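Restriction endonuclease (PDB 4F0Q) cleaves DNA that carries methylated cytosine, acting as a tetrameric modification-dependent restriction endonuclease. Local coordinates at the interface of chains A and B. Sequence-based numbering; all coordinates share one arbitrary frame. Chains: chain A/B, Restriction endonuclease.

Contacts 1, 2 and 3 are parts of one two-fold interface between chains A and B. Between the centres of their C-alpha atoms, contact 1 lies about 29 Å from contact 3 and about 36 Å from contact 2. Contacts 2 and 3 are about 34 Å apart. Contacts 1 and 3 share strands 175-193 and 200-210, including residues 191 and 200, with the chains exchanged. Contact 1 sets them against the end of helix 130-142, contact 3 against the loop after it. Contact 2 joins loops and strand starts of the endonuclease region, and contact 3 adds the end of helix 411-425. This may be one of the interfaces that build the tetramer.

Contact 1: the interface of chains A and B. Residues chain A 189, 191, 200-202; chain B 139-140, 149.
This patch of the MspJI subunit interface joins residues of the AspBHI-type N-terminal region of both chains. The end of helix 130-142 of chain B lies against strands 175-193 and 200-210 of chain A.

Charge pairing stays within chain B. B:Arg140 grips the carboxylate of B:Glu149 end-on, one nitrogen to each oxygen. NH1 of B:Arg140 bonds OE1 of B:Glu149 at 3.1 Å, nearly straight at 173°. NH2 of B:Arg140 forms a salt bridge with OE2 of B:Glu149, also at 3.1 Å. Both oxygens are met from above the carboxylate plane. The pair fixes the rotation of the guanidinium and may offset its charge at the interface.

A near polar approach crosses the chains. NH2 of B:Arg140 is 3.3 Å from the backbone O of A:Ser200, outside bonding reach.

The rest is van der Waals packing. B:Arg140 has CG anti to the backbone N (chi1 169°) and bends at chi2 (61°). CD of B:Arg140 comes to 3.7 Å from ring atom CD of A:Pro202, and the two side chains cross at about a right angle. A:Val191 also crosses the arginine, with CG2 4.1 Å from CA of B:Arg140. The imidazole of A:His189 brings CE1 to 3.9 Å from the methyl CB of B:Ala139.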
loop_
_atom_site.group_PDB
_atom_site.type_symbol
_atom_site.label_atom_id
_atom_site.label_comp_id
_atom_site.label_asym_id
_atom_site.label_seq_id
_atom_site.Cartn_x
_atom_site.Cartn_y
_atom_site.Cartn_z
ATOM N N HIS A 189 -12.228 5.652 23.392
ATOM C CA HIS A 189 -13.280 6.615 23.688
ATOM C C HIS A 189 -13.994 7.016 22.404
ATOM O O HIS A 189 -13.376 7.102 21.344
ATOM C CB HIS A 189 -12.680 7.848 24.370
ATOM C CG HIS A 189 -13.655 8.968 24.573
ATOM N ND1 HIS A 189 -13.748 10.039 23.709
ATOM C CD2 HIS A 189 -14.571 9.189 25.545
ATOM C CE1 HIS A 189 -14.682 10.868 24.138
ATOM N NE2 HIS A 189 -15.198 10.376 25.250
ATOM N N VAL A 191 -17.679 9.471 20.904
ATOM C CA VAL A 191 -18.845 10.295 21.193
ATOM C C VAL A 191 -19.960 9.972 20.208
ATOM O O VAL A 191 -19.763 10.020 18.994
ATOM C CB VAL A 191 -18.521 11.801 21.144
ATOM C CG1 VAL A 191 -19.786 12.622 21.336
ATOM C CG2 VAL A 191 -17.490 12.155 22.205
ATOM N N SER A 200 -26.181 14.013 22.731
ATOM C CA SER A 200 -24.861 13.445 22.488
ATOM C C SER A 200 -24.249 12.962 23.797
ATOM O O SER A 200 -24.523 13.520 24.857
ATOM C CB SER A 200 -23.948 14.472 21.819
ATOM O OG SER A 200 -24.468 14.866 20.562
ATOM N N PHE A 201 -23.422 11.923 23.723
ATOM C CA PHE A 201 -22.882 11.308 24.931
ATOM C C PHE A 201 -21.618 10.496 24.663
ATOM O O PHE A 201 -21.473 9.902 23.597
ATOM C CB PHE A 201 -23.943 10.416 25.587
ATOM C CG PHE A 201 -24.401 9.276 24.719
ATOM C CD1 PHE A 201 -25.402 9.460 23.778
ATOM C CD2 PHE A 201 -23.837 8.017 24.850
ATOM C CE1 PHE A 201 -25.824 8.415 22.981
ATOM C CE2 PHE A 201 -24.256 6.968 24.054
ATOM C CZ PHE A 201 -25.251 7.167 23.120
ATOM N N PRO A 202 -20.697 10.468 25.639
ATOM C CA PRO A 202 -19.492 9.640 25.530
ATOM C C PRO A 202 -19.838 8.160 25.629
ATOM O O PRO A 202 -20.920 7.816 26.100
ATOM C CB PRO A 202 -18.666 10.067 26.745
ATOM C CG PRO A 202 -19.671 10.551 27.727
ATOM C CD PRO A 202 -20.732 11.221 26.905
ATOM N N ALA B 139 -11.963 15.401 25.704
ATOM C CA ALA B 139 -12.209 14.560 24.535
ATOM C C ALA B 139 -13.692 14.488 24.200
ATOM O O ALA B 139 -14.066 14.296 23.042
ATOM C CB ALA B 139 -11.645 13.164 24.758
ATOM N N ARG B 140 -14.533 14.637 25.219
ATOM C CA ARG B 140 -15.975 14.726 25.014
ATOM C C ARG B 140 -16.320 15.892 24.084
ATOM O O ARG B 140 -17.244 15.803 23.274
ATOM C CB ARG B 140 -16.689 14.883 26.360
ATOM C CG ARG B 140 -18.164 15.257 26.265
ATOM C CD ARG B 140 -18.974 14.205 25.522
ATOM N NE ARG B 140 -20.365 14.616 25.358
ATOM C CZ ARG B 140 -20.805 15.392 24.370
ATOM N NH1 ARG B 140 -19.962 15.839 23.450
ATOM N NH2 ARG B 140 -22.087 15.718 24.301
ATOM N N GLU B 149 -20.566 22.651 20.490
ATOM C CA GLU B 149 -19.823 21.833 21.443
ATOM C C GLU B 149 -18.321 21.995 21.254
ATOM O O GLU B 149 -17.571 22.075 22.226
ATOM C CB GLU B 149 -20.213 20.358 21.320
ATOM C CG GLU B 149 -21.612 20.045 21.815
ATOM C CD GLU B 149 -21.867 18.556 21.941
ATOM O OE1 GLU B 149 -21.102 17.767 21.348
ATOM O OE2 GLU B 149 -22.829 18.173 22.638
#

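Contact 2: the interface of chains A and B. Residues chain A 379, 381, 403-405; chain B 348, 379-381, 454.
The indole of B:Trp381 meets the amide of A:Gln403 at its edge, with OE1 lying in the ring plane. The amide and ring planes are 11° apart, so the two groups are nearly coplanar. OE1 of A:Gln403 is 3.7 Å from the indole nitrogen NE1 of B:Trp381, a loose polar approach. OE1 of A:Gln403 is 3.8 Å from ring carbon CZ2 of B:Trp381. A:Gln403 leaves the backbone with CG anti to the carbonyl carbon (chi1 -55°) and runs extended beyond CG, which carries the amide to the indole edge.

A:Pro405 makes the tighter packing. Its CB sits 3.5 Å from CA of B:Gly380, closer than usual for two carbons, and its CG lies alongside the same glycine. The methyl CG2 of B:Thr348 meets CA of A:Pro405 at 3.9 Å. Its position anti to the backbone N points the methyl at A:Pro405.

Water 1 links the two backbones. Water 1 lies 2.7 Å from the carbonyl O of A:Trp381. The backbone N of B:Gly380 is 2.5 Å from water 1.

The patch joins loops and strand ends of the endonuclease regions. It packs the two regions against each other in the A-B pair and may help set their relative position.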
loop_
_atom_site.group_PDB
_atom_site.type_symbol
_atom_site.label_atom_id
_atom_site.label_comp_id
_atom_site.label_asym_id
_atom_site.label_seq_id
_atom_site.Cartn_x
_atom_site.Cartn_y
_atom_site.Cartn_z
ATOM N N ARG A 379 3.621 1.231 -7.844
ATOM C CA ARG A 379 3.908 0.515 -6.608
ATOM C C ARG A 379 4.035 1.507 -5.456
ATOM O O ARG A 379 4.685 2.546 -5.584
ATOM C CB ARG A 379 5.174 -0.332 -6.736
ATOM C CG ARG A 379 6.379 0.428 -7.246
ATOM C CD ARG A 379 7.610 -0.452 -7.260
ATOM N NE ARG A 379 8.689 0.159 -8.025
ATOM C CZ ARG A 379 9.880 -0.397 -8.213
ATOM N NH1 ARG A 379 10.153 -1.582 -7.686
ATOM N NH2 ARG A 379 10.797 0.235 -8.930
ATOM N N TRP A 381 1.344 2.820 -4.277
ATOM C CA TRP A 381 0.122 3.597 -4.427
ATOM C C TRP A 381 -1.095 2.702 -4.250
ATOM O O TRP A 381 -1.071 1.529 -4.621
ATOM C CB TRP A 381 0.061 4.259 -5.806
ATOM C CG TRP A 381 1.022 5.390 -5.999
ATOM C CD1 TRP A 381 2.068 5.728 -5.192
ATOM C CD2 TRP A 381 1.018 6.340 -7.070
ATOM N NE1 TRP A 381 2.720 6.827 -5.697
ATOM C CE2 TRP A 381 2.093 7.224 -6.851
ATOM C CE3 TRP A 381 0.211 6.528 -8.196
ATOM C CZ2 TRP A 381 2.381 8.278 -7.713
ATOM C CZ3 TRP A 381 0.499 7.576 -9.052
ATOM C CH2 TRP A 381 1.574 8.438 -8.806
ATOM N N GLN A 403 -5.427 -8.941 -8.565
ATOM C CA GLN A 403 -4.977 -8.311 -7.324
ATOM C C GLN A 403 -4.868 -6.789 -7.423
ATOM O O GLN A 403 -3.793 -6.223 -7.222
ATOM C CB GLN A 403 -3.640 -8.906 -6.871
ATOM C CG GLN A 403 -3.649 -10.419 -6.719
ATOM C CD GLN A 403 -2.308 -10.968 -6.270
ATOM O OE1 GLN A 403 -1.481 -10.244 -5.712
ATOM N NE2 GLN A 403 -2.085 -12.254 -6.513
ATOM N N TYR A 404 -5.981 -6.133 -7.732
ATOM C CA TYR A 404 -6.003 -4.678 -7.826
ATOM C C TYR A 404 -6.109 -4.039 -6.446
ATOM O O TYR A 404 -7.087 -4.257 -5.732
ATOM C CB TYR A 404 -7.162 -4.207 -8.708
ATOM C CG TYR A 404 -7.004 -4.536 -10.174
ATOM C CD1 TYR A 404 -5.763 -4.865 -10.704
ATOM C CD2 TYR A 404 -8.097 -4.514 -11.032
ATOM C CE1 TYR A 404 -5.616 -5.163 -12.045
ATOM C CE2 TYR A 404 -7.959 -4.813 -12.372
ATOM C CZ TYR A 404 -6.718 -5.137 -12.872
ATOM O OH TYR A 404 -6.578 -5.434 -14.208
ATOM N N PRO A 405 -5.098 -3.245 -6.067
ATOM C CA PRO A 405 -5.093 -2.547 -4.778
ATOM C C PRO A 405 -6.024 -1.338 -4.778
ATOM O O PRO A 405 -5.556 -0.201 -4.710
ATOM C CB PRO A 405 -3.643 -2.085 -4.642
ATOM C CG PRO A 405 -3.174 -1.922 -6.045
ATOM C CD PRO A 405 -3.862 -3.001 -6.833
ATOM N N THR B 348 -9.604 -4.335 1.095
ATOM C CA THR B 348 -8.506 -4.587 0.182
ATOM C C THR B 348 -7.264 -4.935 0.991
ATOM O O THR B 348 -6.845 -4.171 1.861
ATOM C CB THR B 348 -8.245 -3.376 -0.728
ATOM O OG1 THR B 348 -9.410 -3.113 -1.520
ATOM C CG2 THR B 348 -7.067 -3.643 -1.650
ATOM N N ARG B 379 2.395 -4.365 -7.319
ATOM C CA ARG B 379 1.491 -3.246 -7.088
ATOM C C ARG B 379 0.592 -3.540 -5.892
ATOM O O ARG B 379 0.009 -4.620 -5.795
ATOM C CB ARG B 379 0.644 -2.970 -8.332
ATOM N N GLY B 380 0.490 -2.578 -4.980
ATOM C CA GLY B 380 -0.324 -2.744 -3.790
ATOM C C GLY B 380 0.370 -3.557 -2.719
ATOM O O GLY B 380 -0.258 -4.005 -1.759
ATOM N N TRP B 381 1.671 -3.757 -2.893
ATOM C CA TRP B 381 2.480 -4.452 -1.904
ATOM C C TRP B 381 3.394 -3.448 -1.223
ATOM O O TRP B 381 3.788 -2.453 -1.830
ATOM C CB TRP B 381 3.329 -5.541 -2.563
ATOM C CG TRP B 381 2.546 -6.688 -3.122
ATOM C CD1 TRP B 381 1.220 -6.701 -3.444
ATOM C CD2 TRP B 381 3.044 -7.998 -3.419
ATOM N NE1 TRP B 381 0.863 -7.935 -3.928
ATOM C CE2 TRP B 381 1.963 -8.750 -3.922
ATOM C CE3 TRP B 381 4.297 -8.607 -3.310
ATOM C CZ2 TRP B 381 2.099 -10.080 -4.313
ATOM C CZ3 TRP B 381 4.429 -9.927 -3.699
ATOM C CH2 TRP B 381 3.336 -10.649 -4.195
ATOM N N ILE B 454 -3.468 -13.569 1.245
ATOM C CA ILE B 454 -4.810 -13.018 1.095
ATOM C C ILE B 454 -5.862 -13.994 1.632
ATOM O O ILE B 454 -6.920 -13.582 2.109
ATOM C CB ILE B 454 -5.098 -12.639 -0.380
ATOM C CG1 ILE B 454 -4.115 -11.563 -0.850
ATOM C CG2 ILE B 454 -6.521 -12.136 -0.553
ATOM C CD1 ILE B 454 -4.266 -11.183 -2.307
HETATM O O HOH W 1 0.826 -0.200 -5.536
#

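Contact 3: the interface of chains A and B. Residues chain A 143-147, 150, 251-253; chain B 191-193, 200, 423-427.
The backbone O of B:Asn425 is gripped by two hydrogen bonds from one guanidinium. This patch of the endonuclease A-B interface joins the N-terminal region of chain A to both regions of chain B. NH1 of A:Arg150 lies 3.1 Å from O of B:Asn425. NH2 of A:Arg150 lies 3.0 Å from the same O of B:Asn425. The oxygen lies at the guanidinium edge, and NH1 uses one of its lone pairs. A:Arg150 bends at chi3 (-69°) to present this edge. NH1 also bonds O of A:Gly144. A:Thr146 O lies over the centre of one face, A:Gly252 CA toward the rim of the other. These neighbours sandwich the guanidinium and fix its orientation.

B:Asn425, CG anti to the carbonyl carbon (chi1 -62°), accepts a bond on OD1 from the backbone N-H of A:Arg253 at 2.8 Å. The donor stands above the carbonyl plane. A water joins OD1 to A:Gly144 O, another A:Ala143 O to B:Ala424 O.

B:Gly427 N bonds O of A:Thr145 at 2.9 Å. Hydroxyl OG1 of A:Thr145, in the crowded position (chi1 61°), pairs with B:Ser200 OG. CB of A:Ala143 packs 3.6 Å from CG2 of B:Val191.

The loop between helices 130-142 and 147-150 and the end of helix 243-251 meet chain B's helix 411-425 end and strands 175-193 and 200-210.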
loop_
_atom_site.group_PDB
_atom_site.type_symbol
_atom_site.label_atom_id
_atom_site.label_comp_id
_atom_site.label_asym_id
_atom_site.label_seq_id
_atom_site.Cartn_x
_atom_site.Cartn_y
_atom_site.Cartn_z
ATOM N N ALA A 143 -5.305 -7.230 28.160
ATOM C CA ALA A 143 -4.016 -6.637 27.841
ATOM C C ALA A 143 -3.062 -6.860 29.008
ATOM O O ALA A 143 -2.193 -6.031 29.280
ATOM C CB ALA A 143 -4.167 -5.157 27.543
ATOM N N GLY A 144 -3.238 -7.985 29.696
ATOM C CA GLY A 144 -2.395 -8.344 30.821
ATOM C C GLY A 144 -0.933 -8.452 30.433
ATOM O O GLY A 144 -0.599 -9.010 29.389
ATOM N N THR A 145 -0.061 -7.918 31.281
ATOM C CA THR A 145 1.364 -7.853 30.973
ATOM C C THR A 145 2.085 -9.177 31.205
ATOM O O THR A 145 3.247 -9.326 30.832
ATOM C CB THR A 145 2.066 -6.751 31.786
ATOM O OG1 THR A 145 1.939 -7.032 33.185
ATOM C CG2 THR A 145 1.444 -5.396 31.484
ATOM N N THR A 146 1.402 -10.129 31.831
ATOM C CA THR A 146 1.974 -11.452 32.058
ATOM C C THR A 146 0.980 -12.544 31.684
ATOM O O THR A 146 -0.213 -12.284 31.527
ATOM C CB THR A 146 2.388 -11.656 33.529
ATOM O OG1 THR A 146 1.239 -11.531 34.374
ATOM C CG2 THR A 146 3.434 -10.633 33.943
ATOM N N ARG A 147 1.481 -13.766 31.543
ATOM C CA ARG A 147 0.628 -14.916 31.277
ATOM C C ARG A 147 -0.306 -15.152 32.458
ATOM O O ARG A 147 -1.446 -15.584 32.289
ATOM C CB ARG A 147 1.478 -16.164 31.020
ATOM C CG ARG A 147 0.668 -17.410 30.711
ATOM C CD ARG A 147 1.556 -18.615 30.464
ATOM N NE ARG A 147 0.780 -19.778 30.040
ATOM C CZ ARG A 147 0.213 -20.643 30.875
ATOM N NH1 ARG A 147 0.334 -20.480 32.186
ATOM N NH2 ARG A 147 -0.475 -21.671 30.400
ATOM N N ARG A 150 -3.261 -12.859 32.137
ATOM C CA ARG A 150 -4.109 -13.244 31.014
ATOM C C ARG A 150 -4.904 -14.514 31.308
ATOM O O ARG A 150 -5.927 -14.775 30.675
ATOM C CB ARG A 150 -3.277 -13.410 29.741
ATOM C CG ARG A 150 -2.653 -12.114 29.249
ATOM C CD ARG A 150 -1.970 -12.290 27.904
ATOM N NE ARG A 150 -0.768 -13.112 27.991
ATOM C CZ ARG A 150 0.443 -12.638 28.267
ATOM N NH1 ARG A 150 0.615 -11.342 28.491
ATOM N NH2 ARG A 150 1.482 -13.458 28.324
ATOM N N GLN A 251 1.333 -15.987 24.845
ATOM C CA GLN A 251 2.071 -14.937 24.144
ATOM C C GLN A 251 1.567 -13.519 24.413
ATOM O O GLN A 251 2.361 -12.596 24.587
ATOM C CB GLN A 251 2.072 -15.210 22.638
ATOM C CG GLN A 251 2.704 -16.536 22.252
ATOM C CD GLN A 251 2.679 -16.782 20.758
ATOM O OE1 GLN A 251 3.173 -17.802 20.277
ATOM N NE2 GLN A 251 2.099 -15.847 20.012
ATOM N N GLY A 252 0.250 -13.344 24.433
ATOM C CA GLY A 252 -0.332 -12.032 24.652
ATOM C C GLY A 252 -0.768 -11.369 23.361
ATOM O O GLY A 252 -1.388 -12.003 22.510
ATOM N N ARG A 253 -0.435 -10.089 23.211
ATOM C CA ARG A 253 -0.826 -9.327 22.028
ATOM C C ARG A 253 -0.142 -9.828 20.760
ATOM O O ARG A 253 -0.598 -9.556 19.650
ATOM C CB ARG A 253 -0.529 -7.837 22.220
ATOM C CG ARG A 253 -1.219 -7.214 23.418
ATOM C CD ARG A 253 -1.479 -5.737 23.185
ATOM N NE ARG A 253 -2.347 -5.523 22.029
ATOM C CZ ARG A 253 -3.675 -5.551 22.079
ATOM N NH1 ARG A 253 -4.292 -5.782 23.231
ATOM N NH2 ARG A 253 -4.387 -5.347 20.979
ATOM N N VAL B 191 -2.731 -0.695 28.785
ATOM C CA VAL B 191 -2.206 -1.329 29.987
ATOM C C VAL B 191 -0.685 -1.252 29.981
ATOM O O VAL B 191 -0.030 -1.715 29.047
ATOM C CB VAL B 191 -2.659 -2.792 30.124
ATOM C CG1 VAL B 191 -1.938 -3.462 31.284
ATOM C CG2 VAL B 191 -4.166 -2.860 30.323
ATOM N N GLN B 192 -0.131 -0.652 31.027
ATOM C CA GLN B 192 1.303 -0.426 31.102
ATOM C C GLN B 192 1.930 -1.196 32.254
ATOM O O GLN B 192 1.229 -1.700 33.136
ATOM C CB GLN B 192 1.591 1.065 31.268
ATOM C CG GLN B 192 0.839 1.947 30.289
ATOM C CD GLN B 192 1.041 3.421 30.566
ATOM O OE1 GLN B 192 0.269 4.258 30.103
ATOM N NE2 GLN B 192 2.084 3.746 31.319
ATOM N N ARG B 193 3.255 -1.281 32.235
ATOM C CA ARG B 193 4.003 -1.899 33.320
ATOM C C ARG B 193 5.089 -0.942 33.803
ATOM O O ARG B 193 5.724 -0.256 32.995
ATOM C CB ARG B 193 4.629 -3.217 32.858
ATOM C CG ARG B 193 5.306 -3.999 33.971
ATOM C CD ARG B 193 5.958 -5.267 33.451
ATOM N NE ARG B 193 6.534 -6.066 34.529
ATOM C CZ ARG B 193 7.770 -5.915 34.995
ATOM N NH1 ARG B 193 8.566 -4.988 34.479
ATOM N NH2 ARG B 193 8.209 -6.689 35.978
ATOM N N SER B 200 1.774 -3.630 37.167
ATOM C CA SER B 200 1.059 -3.272 35.950
ATOM C C SER B 200 -0.211 -2.500 36.288
ATOM O O SER B 200 -0.804 -2.700 37.349
ATOM C CB SER B 200 0.729 -4.522 35.136
ATOM O OG SER B 200 1.905 -5.243 34.813
ATOM N N GLN B 423 7.850 -5.756 27.905
ATOM C CA GLN B 423 7.248 -5.181 29.104
ATOM C C GLN B 423 5.731 -5.377 29.149
ATOM O O GLN B 423 5.143 -5.467 30.226
ATOM C CB GLN B 423 7.594 -3.694 29.222
ATOM C CG GLN B 423 9.040 -3.421 29.607
ATOM C CD GLN B 423 9.322 -3.697 31.073
ATOM O OE1 GLN B 423 8.426 -3.629 31.913
ATOM N NE2 GLN B 423 10.574 -4.010 31.386
ATOM N N ALA B 424 5.104 -5.453 27.978
ATOM C CA ALA B 424 3.646 -5.531 27.901
ATOM C C ALA B 424 3.103 -6.953 27.780
ATOM O O ALA B 424 1.891 -7.159 27.843
ATOM C CB ALA B 424 3.130 -4.676 26.753
ATOM N N ASN B 425 3.985 -7.933 27.604
ATOM C CA ASN B 425 3.533 -9.308 27.402
ATOM C C ASN B 425 4.258 -10.365 28.234
ATOM O O ASN B 425 3.666 -11.377 28.610
ATOM C CB ASN B 425 3.593 -9.681 25.917
ATOM C CG ASN B 425 2.693 -8.812 25.064
ATOM O OD1 ASN B 425 1.479 -9.009 25.022
ATOM N ND2 ASN B 425 3.285 -7.843 24.376
ATOM N N TYR B 426 5.534 -10.132 28.522
ATOM C CA TYR B 426 6.337 -11.129 29.221
ATOM C C TYR B 426 6.867 -10.641 30.566
ATOM O O TYR B 426 7.905 -11.105 31.035
ATOM C CB TYR B 426 7.489 -11.609 28.334
ATOM C CG TYR B 426 7.033 -12.204 27.021
ATOM C CD1 TYR B 426 6.506 -13.489 26.964
ATOM C CD2 TYR B 426 7.127 -11.483 25.838
ATOM C CE1 TYR B 426 6.087 -14.039 25.767
ATOM C CE2 TYR B 426 6.710 -12.025 24.634
ATOM C CZ TYR B 426 6.191 -13.302 24.604
ATOM O OH TYR B 426 5.774 -13.847 23.410
ATOM N N GLY B 427 6.147 -9.711 31.183
ATOM C CA GLY B 427 6.501 -9.208 32.498
ATOM C C GLY B 427 7.886 -8.591 32.575
ATOM O O GLY B 427 8.523 -8.607 33.627
HETATM O O HOH W 2 -0.855 -8.856 26.661
HETATM O O HOH W 3 -0.440 -5.464 27.651
#